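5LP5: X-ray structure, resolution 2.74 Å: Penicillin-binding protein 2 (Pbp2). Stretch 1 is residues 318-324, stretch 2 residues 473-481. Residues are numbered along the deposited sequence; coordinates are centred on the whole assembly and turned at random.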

# COMPACT_ATOMS: atom_id res chain seq x y z
N GLY A 318 41.00 31.26 1.34
CA GLY A 318 41.16 32.71 1.30
C GLY A 318 40.62 33.35 2.55
O GLY A 318 41.26 34.23 3.12
N LEU A 319 39.44 32.91 3.00
CA LEU A 319 38.84 33.48 4.21
C LEU A 319 39.76 33.31 5.42
O LEU A 319 39.80 34.18 6.30
CB LEU A 319 37.46 32.88 4.46
CG LEU A 319 36.76 33.35 5.75
CD1 LEU A 319 36.46 34.84 5.70
CD2 LEU A 319 35.50 32.55 6.03
N SER A 320 40.48 32.20 5.47
CA SER A 320 41.44 31.97 6.54
C SER A 320 42.65 32.91 6.43
O SER A 320 43.13 33.42 7.45
CB SER A 320 41.94 30.52 6.50
OG SER A 320 42.60 30.18 7.72
N PHE A 321 43.14 33.14 5.22
CA PHE A 321 44.26 34.06 5.01
C PHE A 321 43.93 35.42 5.59
O PHE A 321 44.68 35.96 6.42
CB PHE A 321 44.56 34.26 3.52
CG PHE A 321 45.12 33.05 2.82
CD1 PHE A 321 45.71 32.02 3.53
CD2 PHE A 321 45.08 32.99 1.44
CE1 PHE A 321 46.23 30.93 2.86
CE2 PHE A 321 45.60 31.90 0.77
CZ PHE A 321 46.18 30.87 1.47
N LEU A 322 42.81 35.97 5.13
CA LEU A 322 42.39 37.31 5.51
C LEU A 322 42.21 37.43 7.01
O LEU A 322 42.36 38.50 7.58
CB LEU A 322 41.07 37.66 4.84
CG LEU A 322 41.06 37.72 3.32
CD1 LEU A 322 39.62 37.74 2.83
CD2 LEU A 322 41.81 38.95 2.85
N GLU A 323 41.85 36.31 7.63
CA GLU A 323 41.54 36.29 9.04
C GLU A 323 42.82 36.23 9.90
O GLU A 323 42.91 36.88 10.94
CB GLU A 323 40.64 35.10 9.31
CG GLU A 323 40.17 34.92 10.74
CD GLU A 323 39.16 33.81 10.84
OE1 GLU A 323 38.93 33.10 9.83
OE2 GLU A 323 38.61 33.64 11.95
N ASN A 324 43.80 35.47 9.43
CA ASN A 324 44.96 35.11 10.24
C ASN A 324 46.23 35.90 9.91
O ASN A 324 47.11 36.05 10.76
CB ASN A 324 45.21 33.62 10.11
CG ASN A 324 44.14 32.79 10.80
OD1 ASN A 324 43.95 32.91 12.01
ND2 ASN A 324 43.42 31.97 10.03
N LEU A 473 30.04 31.71 12.24
CA LEU A 473 30.95 32.78 11.86
C LEU A 473 30.91 33.98 12.78
O LEU A 473 29.87 34.30 13.37
CB LEU A 473 30.65 33.21 10.44
CG LEU A 473 30.87 32.16 9.36
CD1 LEU A 473 30.53 32.75 8.00
CD2 LEU A 473 32.31 31.68 9.36
N ASN A 474 32.07 34.62 12.91
CA ASN A 474 32.24 35.86 13.67
C ASN A 474 31.91 37.07 12.78
O ASN A 474 31.61 36.91 11.58
CB ASN A 474 33.67 35.97 14.19
CG ASN A 474 34.70 35.99 13.07
OD1 ASN A 474 34.46 36.50 11.98
ND2 ASN A 474 35.85 35.42 13.34
N SER A 475 31.96 38.26 13.38
CA SER A 475 31.75 39.51 12.66
C SER A 475 32.66 39.64 11.44
O SER A 475 32.19 39.79 10.30
CB SER A 475 32.01 40.68 13.60
OG SER A 475 31.02 40.75 14.60
N PHE A 476 33.96 39.58 11.70
CA PHE A 476 34.97 39.83 10.68
C PHE A 476 34.74 38.94 9.46
O PHE A 476 34.77 39.41 8.32
CB PHE A 476 36.38 39.61 11.25
CG PHE A 476 37.47 39.72 10.22
CD1 PHE A 476 38.02 40.95 9.90
CD2 PHE A 476 37.92 38.60 9.56
CE1 PHE A 476 39.02 41.05 8.95
CE2 PHE A 476 38.91 38.69 8.60
CZ PHE A 476 39.46 39.92 8.29
N GLN A 477 34.52 37.65 9.71
CA GLN A 477 34.37 36.67 8.64
C GLN A 477 33.17 36.98 7.74
O GLN A 477 33.28 36.89 6.52
CB GLN A 477 34.24 35.26 9.21
CG GLN A 477 35.54 34.70 9.77
CD GLN A 477 35.30 33.45 10.56
OE1 GLN A 477 34.55 33.45 11.54
NE2 GLN A 477 35.93 32.36 10.15
N LYS A 478 32.04 37.33 8.35
CA LYS A 478 30.83 37.64 7.59
C LYS A 478 31.04 38.80 6.60
O LYS A 478 30.62 38.72 5.44
CB LYS A 478 29.67 37.95 8.53
CG LYS A 478 29.12 36.73 9.25
CD LYS A 478 27.91 37.11 10.10
CE LYS A 478 27.36 35.93 10.89
NZ LYS A 478 26.13 36.37 11.61
N LYS A 479 31.70 39.86 7.05
CA LYS A 479 32.01 40.99 6.17
C LYS A 479 32.82 40.57 4.95
O LYS A 479 32.53 40.99 3.83
CB LYS A 479 32.78 42.09 6.91
CG LYS A 479 33.41 43.11 5.95
CD LYS A 479 33.75 44.47 6.54
CE LYS A 479 33.69 45.54 5.45
NZ LYS A 479 33.93 46.92 5.94
N LYS A 480 33.82 39.74 5.17
CA LYS A 480 34.68 39.28 4.09
C LYS A 480 33.96 38.38 3.09
O LYS A 480 34.42 38.20 1.97
CB LYS A 480 35.91 38.57 4.66
CG LYS A 480 36.80 39.47 5.49
CD LYS A 480 37.34 40.66 4.70
CE LYS A 480 37.86 41.77 5.61
NZ LYS A 480 38.17 42.98 4.81
N LEU A 481 32.82 37.82 3.49
CA LEU A 481 32.02 36.97 2.60
C LEU A 481 31.70 37.65 1.27
O LEU A 481 31.76 37.01 0.21
CB LEU A 481 30.73 36.50 3.27
CG LEU A 481 30.89 35.49 4.41
CD1 LEU A 481 29.54 35.15 5.02
CD2 LEU A 481 31.58 34.23 3.94

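Residues 318-324 form the continuation of a helix that begins earlier in the chain, whereas residues 473-481 open as a short non-helical segment and enter a helix at Ser475. The two helices lie far apart in sequence and run in broadly opposing directions, their N-to-C vectors making an angle of 129° and their axes approaching to 10.3 Å. Such a spacing leaves room for side chains between the backbones; the nearest pair of CA atoms, Leu319 CA and Gln477 CA, is 7.1 Å apart. The contact is modest, burying 370 Å² over both sides, and no clear hydrogen bond crosses it.

At the start of the second helix, a capping bond is paired with a returning side-chain hydrogen bond. Asn474, at the N-cap position with chi1 in the p well, accepts through OD1 from Gln477 N at 2.5 Å. In return, Asn474 N donates to Gln477 OE1 at 3.1 Å in an almost linear bond. Asparagine suits this position because its short side chain can fold back to a free backbone NH of the first turn, while glutamine is long enough to reach back to the N-cap amide. With OE1 engaged in this way, the other terminal atom of Gln477, NE2, lies 3.1 Å from Glu323 OE1 in the first stretch. Each of these atoms has a hydrogen bond elsewhere in the structure.

Glu323 comes to this site with chi1 and chi2 both t, an extended form that carries its carboxylate from a sideways-pointing CB to the beginning of the second helix. Its OE2 stands 3.6 Å from Asn474 ND2, so the carboxylate sits beside two side-chain amides.

The apolar part centres on Leu319, which is buried and has the largest area covered by the other stretch. Its CB points sideways, but the t, p rotamer brings the branched end closer: CD1 packs 3.9 Å from Gln477 O and also 3.9 Å from Lys480 CB, while CD2 lies 4.1 Å from Gln477 NE2. A leucine thus fills the space beside the second helix without needing a polar partner. One turn along, Leu322 points toward the second stretch and places CD1 4.1 Å from Lys480 CD. Here the lysine contributes its aliphatic chain, bent by successive m values at chi1 and chi2, and its terminal NZ is hydrogen-bonded elsewhere in the structure.

Phe476 also directs its CB toward the first helix and, with chi1 t, reaches the backbone around Leu322 and Glu323. Phe476 CZ is 3.3 Å from Leu322 O, and CE2 is 3.6 Å from Glu323 CA; both approaches are oblique to the ring. Apolar contact is added by Leu322 CB, 4.4 Å from Phe476 CZ. Although Phe476 remains exposed overall, its broad ring covers a stretch of helix backbone. The association therefore rests mainly on van der Waals packing, with a polar cluster around Glu323, Asn474 and Gln477.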